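Long-range contact in surface presentation of antigens protein SpaS (Salmonella typhimurium, PDB 3C01), which takes part, as an inner-membrane component of the type III secretion exporter family, in surface presentation of determinants that Salmonella needs to enter mammalian cells: residues Leu49-Leu53 against Glu67-Val71. Residues are numbered along the deposited sequence.
Sequences LARSL and EIDEV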
# COMPACT_ATOMS: atom_id res chain seq x y z
N LEU B 49 -10.49 -5.16 -0.22
CA LEU B 49 -9.64 -4.31 -1.07
C LEU B 49 -8.32 -4.99 -1.44
O LEU B 49 -7.92 -4.97 -2.61
CB LEU B 49 -9.42 -2.95 -0.39
CG LEU B 49 -8.66 -1.95 -1.27
CD1 LEU B 49 -9.39 -1.70 -2.57
CD2 LEU B 49 -8.46 -0.64 -0.49
N ALA B 50 -7.66 -5.62 -0.48
CA ALA B 50 -6.42 -6.38 -0.76
C ALA B 50 -6.68 -7.40 -1.84
O ALA B 50 -5.91 -7.54 -2.80
CB ALA B 50 -5.90 -7.09 0.49
N ARG B 51 -7.78 -8.11 -1.67
CA ARG B 51 -8.10 -9.20 -2.56
C ARG B 51 -8.38 -8.74 -3.98
O ARG B 51 -7.98 -9.37 -4.95
CB ARG B 51 -9.29 -9.96 -2.01
CG ARG B 51 -9.14 -11.44 -2.09
CD ARG B 51 -9.61 -12.18 -0.84
NE ARG B 51 -8.53 -12.94 -0.19
CZ ARG B 51 -7.82 -13.94 -0.75
NH1 ARG B 51 -8.01 -14.31 -2.04
NH2 ARG B 51 -6.88 -14.56 -0.04
N SER B 52 -9.06 -7.62 -4.13
CA SER B 52 -9.44 -7.23 -5.43
C SER B 52 -8.30 -6.49 -6.16
O SER B 52 -8.14 -6.68 -7.38
CB SER B 52 -10.78 -6.48 -5.42
OG SER B 52 -10.72 -5.26 -4.73
N LEU B 53 -7.51 -5.66 -5.47
CA LEU B 53 -6.31 -5.10 -6.08
C LEU B 53 -5.38 -6.21 -6.53
O LEU B 53 -4.83 -6.15 -7.64
CB LEU B 53 -5.56 -4.22 -5.15
CG LEU B 53 -6.22 -2.89 -4.78
CD1 LEU B 53 -5.48 -2.24 -3.56
CD2 LEU B 53 -6.33 -1.93 -6.00
N GLU B 67 -11.01 0.71 -9.39
CA GLU B 67 -10.71 0.76 -7.97
C GLU B 67 -10.25 2.10 -7.45
O GLU B 67 -10.02 2.25 -6.25
CB GLU B 67 -9.64 -0.26 -7.62
CG GLU B 67 -10.11 -1.38 -6.67
CD GLU B 67 -10.14 -2.73 -7.32
OE1 GLU B 67 -9.86 -2.84 -8.55
OE2 GLU B 67 -10.45 -3.70 -6.61
N ILE B 68 -10.12 3.07 -8.35
CA ILE B 68 -9.55 4.36 -7.99
C ILE B 68 -10.31 5.05 -6.87
O ILE B 68 -9.69 5.59 -5.95
CB ILE B 68 -9.42 5.31 -9.25
CG1 ILE B 68 -8.64 6.59 -8.91
CG2 ILE B 68 -10.76 5.72 -9.79
CD1 ILE B 68 -7.23 6.36 -8.40
N ASP B 69 -11.65 5.04 -6.93
CA ASP B 69 -12.43 5.79 -5.94
C ASP B 69 -12.28 5.20 -4.54
O ASP B 69 -12.20 5.94 -3.55
CB ASP B 69 -13.91 5.88 -6.33
CG ASP B 69 -14.13 6.65 -7.64
OD1 ASP B 69 -13.35 7.60 -7.93
OD2 ASP B 69 -15.07 6.30 -8.40
N GLU B 70 -12.24 3.88 -4.46
CA GLU B 70 -12.03 3.22 -3.18
C GLU B 70 -10.64 3.53 -2.61
O GLU B 70 -10.51 3.87 -1.46
CB GLU B 70 -12.21 1.74 -3.35
CG GLU B 70 -12.35 0.99 -2.08
CD GLU B 70 -12.90 -0.42 -2.31
OE1 GLU B 70 -13.22 -1.07 -1.29
OE2 GLU B 70 -13.00 -0.86 -3.50
N VAL B 71 -9.61 3.43 -3.45
CA VAL B 71 -8.25 3.76 -3.02
C VAL B 71 -8.14 5.22 -2.55
O VAL B 71 -7.58 5.51 -1.48
CB VAL B 71 -7.21 3.50 -4.15
CG1 VAL B 71 -5.86 3.97 -3.72
CG2 VAL B 71 -7.11 2.00 -4.53
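This is a largely buried helix-helix contact in which helix 47-56 packs against the N-terminal part of helix 65-84, the two running roughly antiparallel. The N-to-C directions of the two short segments differ by 147°, and their axes come no nearer than 11.7 Å; the closest CA pairs, Leu53 with Glu67 (7.6 Å) and Leu49 with Glu70 (8.2 Å), follow that antiparallel register. At such a spacing side chains must bridge the gap, and 264 Å² is buried, both sides summed. The one hydrogen bond across the interface is very short: Ser52 OG donates to Glu67 OE2 at 2.5 Å. The carboxylate is also held from its other oxygen, since Glu67 OE1 is hydrogen-bonded to Thr56 OG1, so Glu67 is tied to two hydroxyls of the same helix. Both helices belong to the cytoplasmic C-terminal domain of this FlhB/YscU-family exporter, where the self-cleaving region lies; the contact pairs the last two helices modelled in this domain, joined in sequence by the 57-64 connection. Beside the polar link, Leu53 CD2 makes an apolar contact with Val71 CG2 at 4.3 Å. Leu53 CD2 and Leu49 CD1 also lie against the aliphatic CG of Glu67, at 3.9 and 4.2 Å, and Leu49 CD1 reaches the carboxylate carbon CD of Glu70 at 3.7 Å, a van der Waals contact. Val63 of the connection touches Val71 as well.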